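Local coordinates for carboxylesterase (Uncultured bacterium, PDB 5GMX), which hydrolyses carboxylic esters as a family VIII carboxylesterase of beta-lactamase-like fold, and also acts on oxyimino cephalosporins, at residues A238-A242 with M243-P247; L135-W138 with D139-C142; R309-E312 with V313-V316; P247-A250 with H251-N254; F151-P154 with G155-N158. One frame throughout, in Å; residues are numbered along the deposited sequence.

Contact 1 (A238-A242 with M243-P247); sequences ALYCA and MAHPP
The methyl of A244 sits over one face of the Y240 ring, its CB 3.9 Å from the ring centroid and displaced toward the rim, a CH-pi contact. A methyl is small enough to fit beneath the tyrosine: with CG anti to the backbone N (chi1 175°), the ring is swung forward along the last turn of helix 237-244, over A244. The same ring turns its edge to H245: the two planes stand at 78° in an offset edge-to-face pair, with Y240 CE2 3.7 Å from H245 NE2. The imidazole also has the sulfur of C241 obliquely beside it, SG lying 4.0 Å from ND1, so that two side chains of the preceding turn form its notch. Selenomethionine M243 bends at chi2 and chi3; its CG meets L239 CD1 at 3.7 Å, and its CE curls back to within 4.1 Å of A242 CB. The long, apolar methionine chain, here with selenium in place of sulfur, suits a pocket wall, and M243 touches the bound phenylmethanesulfonic acid. Backbone bonding slackens as the helix runs out. M243 N divides weak bonds between L239 O and Y240 O, A244 N to Y240 O is weak too, and H245 N reaches C241 O at 3.3 Å from above the carbonyl plane. One water bridges A242 O and P246 O, 2.8 Å from the latter; a second lies within bonding distance of A242 O and H245 O. H245 ND1 is hydrogen-bonded to P126 O, so ND1 probably carries the proton, and this bond, helped by the tyrosine edge, limits the ring's rotation.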
# COMPACT_ATOMS: atom_id res chain seq x y z
N ALA A 238 0.42 -22.08 -5.58
CA ALA A 238 0.14 -20.75 -5.04
C ALA A 238 1.24 -19.73 -5.35
O ALA A 238 0.98 -18.65 -5.90
CB ALA A 238 -0.09 -20.84 -3.54
N LEU A 239 2.48 -20.08 -5.01
CA LEU A 239 3.61 -19.18 -5.22
C LEU A 239 3.78 -18.91 -6.71
O LEU A 239 3.98 -17.76 -7.14
CB LEU A 239 4.88 -19.78 -4.63
CG LEU A 239 6.21 -19.11 -4.99
CD1 LEU A 239 6.21 -17.65 -4.58
CD2 LEU A 239 7.39 -19.86 -4.36
N TYR A 240 3.69 -19.98 -7.50
CA TYR A 240 3.84 -19.87 -8.93
C TYR A 240 2.79 -18.96 -9.57
O TYR A 240 3.11 -18.11 -10.39
CB TYR A 240 3.80 -21.25 -9.59
CG TYR A 240 3.85 -21.15 -11.09
CD1 TYR A 240 5.04 -20.91 -11.76
CD2 TYR A 240 2.69 -21.27 -11.85
CE1 TYR A 240 5.08 -20.80 -13.14
CE2 TYR A 240 2.71 -21.16 -13.22
CZ TYR A 240 3.91 -20.93 -13.86
OH TYR A 240 3.91 -20.83 -15.24
N CYS A 241 1.53 -19.13 -9.18
CA CYS A 241 0.47 -18.31 -9.75
C CYS A 241 0.58 -16.86 -9.29
O CYS A 241 0.31 -15.93 -10.06
CB CYS A 241 -0.90 -18.88 -9.40
SG CYS A 241 -1.31 -20.43 -10.28
N ALA A 242 0.97 -16.66 -8.04
CA ALA A 242 1.15 -15.32 -7.52
C ALA A 242 2.33 -14.59 -8.19
O ALA A 242 2.33 -13.36 -8.26
CB ALA A 242 1.35 -15.37 -6.02
N MSE A 243 3.31 -15.34 -8.69
CA MSE A 243 4.51 -14.73 -9.27
C MSE A 243 4.59 -14.75 -10.80
O MSE A 243 5.41 -14.06 -11.39
CB MSE A 243 5.77 -15.40 -8.72
CG MSE A 243 6.05 -15.11 -7.25
SE MSE A 243 6.18 -13.20 -6.81
CE MSE A 243 4.67 -13.08 -5.60
N ALA A 244 3.75 -15.54 -11.45
CA ALA A 244 3.89 -15.72 -12.90
C ALA A 244 2.67 -15.26 -13.68
O ALA A 244 2.72 -15.14 -14.90
CB ALA A 244 4.19 -17.17 -13.21
N HIS A 245 1.56 -15.01 -12.97
CA HIS A 245 0.29 -14.68 -13.62
C HIS A 245 -0.28 -13.32 -13.17
O HIS A 245 -1.20 -13.29 -12.35
CB HIS A 245 -0.75 -15.77 -13.35
CG HIS A 245 -0.41 -17.10 -13.94
ND1 HIS A 245 -1.11 -18.25 -13.64
CD2 HIS A 245 0.56 -17.47 -14.81
CE1 HIS A 245 -0.59 -19.27 -14.30
NE2 HIS A 245 0.43 -18.83 -15.02
N PRO A 246 0.25 -12.21 -13.70
CA PRO A 246 1.38 -12.10 -14.62
C PRO A 246 2.65 -11.75 -13.84
O PRO A 246 2.56 -11.42 -12.65
CB PRO A 246 0.96 -10.96 -15.53
CG PRO A 246 0.23 -10.02 -14.58
CD PRO A 246 -0.38 -10.89 -13.48
N PRO A 247 3.82 -11.86 -14.48
CA PRO A 247 5.00 -11.39 -13.75
C PRO A 247 5.14 -9.86 -13.85
O PRO A 247 5.08 -9.32 -14.95
CB PRO A 247 6.16 -12.10 -14.45
CG PRO A 247 5.62 -12.58 -15.78
CD PRO A 247 4.14 -12.35 -15.83
O HOH W 1 -0.34 -12.71 -9.45
O HOH W 2 3.56 -11.37 -10.06

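Contact 2 (L135-W138 with D139-C142); sequences LYDW and DKLC
Three hydrogen bonds join D137 and W138 to the turn that follows. L141 N gives a nearly straight bond to D137 O at 3.0 Å, and C142 N makes a similar one to W138 O. The third comes from a side chain: D137, its carboxylate turned away from its own amide nitrogen (chi1 -170°), brings OD1 round to K140 N at 3.4 Å, a weak capping bond. D137 is therefore the N-cap of helix 138-146, directly after helix 132-136 has ended, and the contact is the joint between two consecutive helices of the beta-lactamase-like fold. Aspartate suits the place because its short carboxylate can accept from an amide of the first turn, and its negative charge probably interacts favourably with the helix dipole. The carboxylate also lies across the K140 side chain at about a right angle, OD1 being 3.4 Å from CB, while the ammonium group is carried away from it.

The sulfur-aromatic contact belongs to W138 and C142. SG stands over one face of the indole, 3.8 Å from the centroid of the five-membered ring and 25° off its normal, close to the NE1 end. At the ring's edge, and in its plane, D139 OD1 comes to 3.4 Å from CD1, the carboxylate turned almost perpendicular to the indole. The polar NE1 is hydrogen-bonded to E171 OE1 on helix 165-175, and H167 of that helix stacks on the ring.

Apolar packing is lighter: L135 and L141 lie side by side pointing the same way, with CD1 of L135 4.2 Å from CD2 of L141.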
# COMPACT_ATOMS: atom_id res chain seq x y z
N LEU A 135 -5.61 -7.79 -16.46
CA LEU A 135 -5.52 -7.06 -15.21
C LEU A 135 -6.34 -5.78 -15.26
O LEU A 135 -6.94 -5.38 -14.26
CB LEU A 135 -4.06 -6.72 -14.90
CG LEU A 135 -3.47 -7.22 -13.59
CD1 LEU A 135 -3.73 -8.71 -13.43
CD2 LEU A 135 -1.98 -6.91 -13.54
N TYR A 136 -6.39 -5.16 -16.44
CA TYR A 136 -7.08 -3.87 -16.54
C TYR A 136 -8.61 -4.00 -16.62
O TYR A 136 -9.33 -3.03 -16.41
CB TYR A 136 -6.55 -3.07 -17.73
CG TYR A 136 -5.05 -2.91 -17.72
CD1 TYR A 136 -4.33 -3.02 -16.54
CD2 TYR A 136 -4.34 -2.67 -18.89
CE1 TYR A 136 -2.96 -2.88 -16.52
CE2 TYR A 136 -2.97 -2.53 -18.88
CZ TYR A 136 -2.28 -2.64 -17.69
OH TYR A 136 -0.92 -2.51 -17.66
N ASP A 137 -9.10 -5.21 -16.89
CA ASP A 137 -10.54 -5.43 -16.95
C ASP A 137 -11.06 -5.88 -15.58
O ASP A 137 -11.04 -7.07 -15.25
CB ASP A 137 -10.88 -6.47 -18.02
CG ASP A 137 -12.39 -6.57 -18.30
OD1 ASP A 137 -13.21 -6.27 -17.40
OD2 ASP A 137 -12.75 -6.95 -19.43
N TRP A 138 -11.54 -4.92 -14.80
CA TRP A 138 -11.88 -5.13 -13.39
C TRP A 138 -12.90 -6.24 -13.14
O TRP A 138 -12.65 -7.19 -12.38
CB TRP A 138 -12.39 -3.83 -12.78
CG TRP A 138 -12.68 -3.95 -11.31
CD1 TRP A 138 -13.83 -4.39 -10.73
CD2 TRP A 138 -11.78 -3.64 -10.24
NE1 TRP A 138 -13.71 -4.37 -9.37
CE2 TRP A 138 -12.46 -3.92 -9.04
CE3 TRP A 138 -10.47 -3.15 -10.18
CZ2 TRP A 138 -11.87 -3.71 -7.79
CZ3 TRP A 138 -9.89 -2.95 -8.94
CH2 TRP A 138 -10.59 -3.23 -7.76
N ASP A 139 -14.06 -6.11 -13.77
CA ASP A 139 -15.17 -7.02 -13.54
C ASP A 139 -14.84 -8.44 -13.98
O ASP A 139 -15.27 -9.42 -13.36
CB ASP A 139 -16.42 -6.52 -14.25
CG ASP A 139 -16.88 -5.17 -13.73
OD1 ASP A 139 -16.64 -4.88 -12.53
OD2 ASP A 139 -17.48 -4.39 -14.51
N LYS A 140 -14.08 -8.55 -15.07
CA LYS A 140 -13.71 -9.85 -15.61
C LYS A 140 -12.71 -10.57 -14.69
O LYS A 140 -12.87 -11.76 -14.38
CB LYS A 140 -13.12 -9.68 -17.01
CG LYS A 140 -12.75 -10.97 -17.70
CD LYS A 140 -12.34 -10.70 -19.14
CE LYS A 140 -11.51 -11.84 -19.70
NZ LYS A 140 -12.35 -13.06 -19.86
N LEU A 141 -11.69 -9.84 -14.23
CA LEU A 141 -10.73 -10.41 -13.30
C LEU A 141 -11.40 -10.84 -12.00
O LEU A 141 -11.13 -11.93 -11.48
CB LEU A 141 -9.61 -9.42 -13.01
CG LEU A 141 -8.47 -10.02 -12.18
CD1 LEU A 141 -7.72 -11.04 -13.00
CD2 LEU A 141 -7.54 -8.93 -11.69
N CYS A 142 -12.29 -9.99 -11.49
CA CYS A 142 -13.03 -10.29 -10.26
C CYS A 142 -13.92 -11.52 -10.42
O CYS A 142 -14.02 -12.35 -9.50
CB CYS A 142 -13.85 -9.07 -9.83
SG CYS A 142 -12.83 -7.71 -9.14

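Contact 3 (R309-E312 with V313-V316); sequences RKDE and VIGV
D311 turns its side chain into the loop formed by V313, I314 and V316. Its CB already lies 3.5 Å from V316 O and close beside the branched CB of I314. A trans first torsion (chi1 -167°) then carries the carboxylate in under the two successive amides beyond E312. OD1 takes both: V313 N at 2.9 Å and I314 N at 3.0 Å, the two donors reaching it on the anti side but from opposite faces of the carboxylate plane. The stretch is the turn between strands 307-310 and 317-320 of an antiparallel hairpin, and it forms an Asx motif: V313 N to OD1 is the Asx turn, and the short aspartate lets OD1 reach both amides. OD1 also accepts from Y160 N, while OD2 is held by N158 ND2 and W320 NE1, so this buried carboxylate is gripped at both oxygens.

The backbone of the same residue closes the turn. D311 N donates to V316 O at 2.7 Å, and D311 O accepts from G315 N at 2.9 Å. G315 has positive phi (94°), a conformation that glycine adopts readily. K310 lays CG and CD alongside G315 O, each 3.9 Å from it.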
# COMPACT_ATOMS: atom_id res chain seq x y z
N ARG A 309 2.16 -16.37 10.72
CA ARG A 309 2.61 -17.68 10.22
C ARG A 309 3.58 -17.53 9.07
O ARG A 309 3.60 -16.50 8.42
CB ARG A 309 1.44 -18.53 9.73
CG ARG A 309 0.53 -19.13 10.78
CD ARG A 309 -0.37 -20.20 10.16
NE ARG A 309 -1.39 -19.61 9.31
CZ ARG A 309 -2.68 -19.50 9.64
NH1 ARG A 309 -3.11 -19.97 10.80
NH2 ARG A 309 -3.54 -18.93 8.81
N LYS A 310 4.36 -18.58 8.80
CA LYS A 310 5.19 -18.59 7.61
C LYS A 310 4.29 -18.48 6.39
O LYS A 310 3.33 -19.25 6.24
CB LYS A 310 6.05 -19.86 7.54
CG LYS A 310 6.98 -19.89 6.33
CD LYS A 310 8.19 -20.79 6.54
CE LYS A 310 7.79 -22.26 6.48
NZ LYS A 310 7.12 -22.60 5.19
N ASP A 311 4.58 -17.50 5.54
CA ASP A 311 3.70 -17.21 4.43
C ASP A 311 3.98 -18.10 3.23
O ASP A 311 5.13 -18.23 2.81
CB ASP A 311 3.83 -15.73 4.03
CG ASP A 311 2.72 -15.28 3.10
OD1 ASP A 311 2.88 -15.44 1.87
OD2 ASP A 311 1.69 -14.78 3.61
N GLU A 312 2.93 -18.69 2.66
CA GLU A 312 3.04 -19.62 1.54
C GLU A 312 3.65 -18.99 0.29
O GLU A 312 4.12 -19.70 -0.60
CB GLU A 312 1.66 -20.20 1.19
CG GLU A 312 0.91 -20.87 2.33
CD GLU A 312 1.55 -22.19 2.77
OE1 GLU A 312 2.15 -22.88 1.91
OE2 GLU A 312 1.45 -22.54 3.97
N VAL A 313 3.63 -17.66 0.21
CA VAL A 313 4.13 -16.98 -0.98
C VAL A 313 5.42 -16.23 -0.69
O VAL A 313 6.38 -16.34 -1.46
CB VAL A 313 3.08 -15.99 -1.55
CG1 VAL A 313 3.66 -15.18 -2.70
CG2 VAL A 313 1.84 -16.74 -2.03
N ILE A 314 5.46 -15.49 0.41
CA ILE A 314 6.61 -14.66 0.75
C ILE A 314 7.75 -15.50 1.34
O ILE A 314 8.92 -15.23 1.10
CB ILE A 314 6.21 -13.54 1.74
CG1 ILE A 314 5.28 -12.54 1.05
CG2 ILE A 314 7.44 -12.83 2.30
CD1 ILE A 314 4.60 -11.57 1.99
N GLY A 315 7.39 -16.55 2.07
CA GLY A 315 8.38 -17.50 2.54
C GLY A 315 8.92 -17.22 3.93
O GLY A 315 9.80 -17.94 4.41
N VAL A 316 8.43 -16.17 4.58
CA VAL A 316 8.80 -15.91 5.96
C VAL A 316 7.56 -15.76 6.82
O VAL A 316 6.44 -15.70 6.31
CB VAL A 316 9.68 -14.65 6.11
CG1 VAL A 316 10.99 -14.84 5.35
CG2 VAL A 316 8.94 -13.41 5.62

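Contact 4 (P247-A250 with H251-N254); sequences PLTA and HIAN
T249 OG1 accepts from I252 N at 3.3 Å, with an N-H...O angle of 140°, making T249 the N-cap of the short, weakly bonded helix 250-253. The hydroxyl reaches forward to that amide because it occupies the position between the backbone N and the carbonyl carbon (chi1 61°), and a threonine is apt here: its hydroxyl sits on CB, close enough to the chain to cap the amide three residues on.

The tight part gathers round this residue. I252 CG2 presses to 3.2 Å from T249 O, and I252 CB, a branched carbon, stands 3.9 Å from T249 OG1. A250 follows in the first turn: A250 O takes a weak bond from A253 N at 3.2 Å, and A253 CB lies 3.4 Å from that same oxygen. T249 N, by contrast, is buried with no hydrogen-bonding partner in the model.

The loose side belongs to H251, whose CB comes within 3.5 Å of T249 OG1 while the exposed imidazole leads away from the contact. N254 is only lightly engaged, ND2 staying 3.9 Å from A250 O; OD1 accepts from M216 N.

T249 O accepts from the hydroxyl of Y70, a residue of the ligand pocket. L248 touches the bound phenylmethanesulfonic acid and, with I252, rests on W258 of helix 256-260, so the loop from helix 237-244 passes along the pocket before helix 250-253 begins.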
# COMPACT_ATOMS: atom_id res chain seq x y z
N PRO A 247 3.82 -11.86 -14.48
CA PRO A 247 5.00 -11.39 -13.75
C PRO A 247 5.14 -9.86 -13.85
O PRO A 247 5.08 -9.32 -14.95
CB PRO A 247 6.16 -12.10 -14.45
CG PRO A 247 5.62 -12.58 -15.78
CD PRO A 247 4.14 -12.35 -15.83
N LEU A 248 5.32 -9.20 -12.71
CA LEU A 248 5.46 -7.75 -12.70
C LEU A 248 6.92 -7.36 -12.90
O LEU A 248 7.82 -8.14 -12.60
CB LEU A 248 4.95 -7.15 -11.39
CG LEU A 248 3.47 -7.33 -11.04
CD1 LEU A 248 3.14 -6.51 -9.80
CD2 LEU A 248 2.55 -6.97 -12.22
N THR A 249 7.15 -6.17 -13.43
CA THR A 249 8.50 -5.68 -13.68
C THR A 249 8.58 -4.20 -13.34
O THR A 249 7.55 -3.54 -13.17
CB THR A 249 8.94 -5.89 -15.15
OG1 THR A 249 8.06 -5.17 -16.02
CG2 THR A 249 8.92 -7.38 -15.52
N ALA A 250 9.79 -3.66 -13.24
CA ALA A 250 9.94 -2.21 -13.12
C ALA A 250 9.40 -1.54 -14.37
O ALA A 250 8.80 -0.47 -14.31
CB ALA A 250 11.39 -1.84 -12.91
N HIS A 251 9.60 -2.21 -15.50
CA HIS A 251 9.25 -1.67 -16.80
C HIS A 251 7.77 -1.31 -16.91
O HIS A 251 7.43 -0.29 -17.51
CB HIS A 251 9.62 -2.68 -17.88
CG HIS A 251 9.40 -2.18 -19.28
ND1 HIS A 251 10.07 -1.09 -19.79
CD2 HIS A 251 8.58 -2.62 -20.26
CE1 HIS A 251 9.67 -0.88 -21.04
NE2 HIS A 251 8.77 -1.80 -21.34
N ILE A 252 6.90 -2.14 -16.34
CA ILE A 252 5.46 -1.96 -16.53
C ILE A 252 4.96 -0.67 -15.85
O ILE A 252 4.01 -0.05 -16.31
CB ILE A 252 4.65 -3.18 -16.01
CG1 ILE A 252 3.23 -3.16 -16.57
CG2 ILE A 252 4.66 -3.24 -14.48
CD1 ILE A 252 3.16 -3.27 -18.08
N ALA A 253 5.65 -0.25 -14.79
CA ALA A 253 5.34 1.02 -14.14
C ALA A 253 5.48 2.20 -15.10
O ALA A 253 4.80 3.22 -14.95
CB ALA A 253 6.23 1.22 -12.93
N ASN A 254 6.36 2.06 -16.09
CA ASN A 254 6.63 3.12 -17.06
C ASN A 254 5.66 3.09 -18.24
O ASN A 254 5.81 3.84 -19.21
CB ASN A 254 8.07 3.02 -17.56
CG ASN A 254 9.10 3.17 -16.44
OD1 ASN A 254 8.91 3.94 -15.49
ND2 ASN A 254 10.18 2.42 -16.54

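Contact 5 (F151-P154 with G155-N158); sequences FFEP and GTAN
The chain folds back through a type II beta turn from E153 to T156, with P154 and G155 at its two central positions and T156 N bonded to E153 O at 3.2 Å. Each central residue suits its place: the proline ring restricts phi to the range this position needs, and the glycine adopts the positive phi of 86° that such a turn requires at its third position. The turn belongs to the loop between helices 138-146 and 165-175, at the surface of the beta-lactamase-like domain.

A chi1 of 64° tucks T156 OG1 back over the chain, where it donates to E153 O at 2.6 Å, so one carbonyl oxygen is gripped by both the amide and the hydroxyl of the same residue. Both donors are tilted modestly from the carbonyl plane. The extended E153 side chain crosses T156 at about a right angle, its CG 3.9 Å from T156 CG2.

F152 lies before the turn and folds its ring toward A157 beyond it. A157 CB sits over one ring face, 4.0 Å from the centroid and 17° off the normal, a CH-pi contact that alanine's single methyl can make lying close over the ring. Beyond it N158 turns away to bond with D311. The ring also presses on the backbone of A157, CE1 coming to 3.1 Å from A157 O, a carbonyl oxygen buried with no partner in the model.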
# COMPACT_ATOMS: atom_id res chain seq x y z
N PHE A 151 -5.97 -22.54 -3.31
CA PHE A 151 -4.77 -23.38 -3.30
C PHE A 151 -4.62 -24.14 -1.99
O PHE A 151 -4.01 -25.20 -1.95
CB PHE A 151 -3.53 -22.53 -3.54
CG PHE A 151 -3.49 -21.90 -4.88
CD1 PHE A 151 -3.28 -22.66 -6.01
CD2 PHE A 151 -3.67 -20.53 -5.02
CE1 PHE A 151 -3.24 -22.08 -7.27
CE2 PHE A 151 -3.64 -19.93 -6.28
CZ PHE A 151 -3.42 -20.70 -7.40
N PHE A 152 -5.14 -23.57 -0.91
CA PHE A 152 -5.15 -24.24 0.38
C PHE A 152 -6.50 -23.99 1.03
O PHE A 152 -7.26 -23.14 0.58
CB PHE A 152 -3.99 -23.77 1.27
CG PHE A 152 -3.86 -22.26 1.40
CD1 PHE A 152 -4.67 -21.54 2.27
CD2 PHE A 152 -2.92 -21.57 0.67
CE1 PHE A 152 -4.54 -20.15 2.41
CE2 PHE A 152 -2.78 -20.18 0.78
CZ PHE A 152 -3.59 -19.47 1.66
N GLU A 153 -6.81 -24.74 2.08
CA GLU A 153 -8.07 -24.54 2.78
C GLU A 153 -8.11 -23.15 3.44
O GLU A 153 -7.22 -22.80 4.20
CB GLU A 153 -8.25 -25.62 3.84
CG GLU A 153 -9.57 -25.50 4.56
CD GLU A 153 -9.79 -26.64 5.52
OE1 GLU A 153 -8.92 -27.53 5.60
OE2 GLU A 153 -10.84 -26.65 6.20
N PRO A 154 -9.16 -22.37 3.14
CA PRO A 154 -9.23 -20.99 3.65
C PRO A 154 -9.16 -20.93 5.18
O PRO A 154 -9.78 -21.75 5.84
CB PRO A 154 -10.59 -20.51 3.15
CG PRO A 154 -10.84 -21.32 1.91
CD PRO A 154 -10.28 -22.68 2.23
N GLY A 155 -8.38 -19.99 5.71
CA GLY A 155 -8.24 -19.84 7.15
C GLY A 155 -7.19 -20.71 7.81
O GLY A 155 -6.91 -20.55 8.99
N THR A 156 -6.57 -21.62 7.05
CA THR A 156 -5.59 -22.55 7.63
C THR A 156 -4.16 -22.18 7.29
O THR A 156 -3.22 -22.81 7.77
CB THR A 156 -5.83 -24.00 7.15
OG1 THR A 156 -5.62 -24.07 5.73
CG2 THR A 156 -7.25 -24.45 7.45
N ALA A 157 -3.99 -21.16 6.46
CA ALA A 157 -2.68 -20.67 6.05
C ALA A 157 -2.83 -19.28 5.47
O ALA A 157 -3.94 -18.86 5.17
CB ALA A 157 -2.04 -21.60 5.04
N ASN A 158 -1.72 -18.57 5.32
CA ASN A 158 -1.72 -17.31 4.60
C ASN A 158 -0.75 -17.39 3.43
O ASN A 158 0.32 -17.98 3.54
CB ASN A 158 -1.38 -16.12 5.52
CG ASN A 158 -0.29 -16.44 6.52
OD1 ASN A 158 -0.55 -17.05 7.56
ND2 ASN A 158 0.94 -16.01 6.23

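Contacts 1, 2 and 3 are partly buried, whereas contacts 4 and 5 lie at the surface. Contact 1 packs V313 of contact 3 against L239, A242 and M243, takes F151 of contact 5 against C241, and rests P246 on L135 of contact 2. Contact 4 continues its chain through the shared P247, and both supply a residue to the ligand pocket. Contacts 3 and 5 are joined by polar bonds, N158 meeting D311 and E312. Helix ends differ in chemistry: contact 1 ends in weak bonds and a water bridge, while contacts 2 and 4 begin with capping side chains. The turns differ again, a buried carboxylate binding contact 3, an amide and a hydroxyl of one threonine closing contact 5.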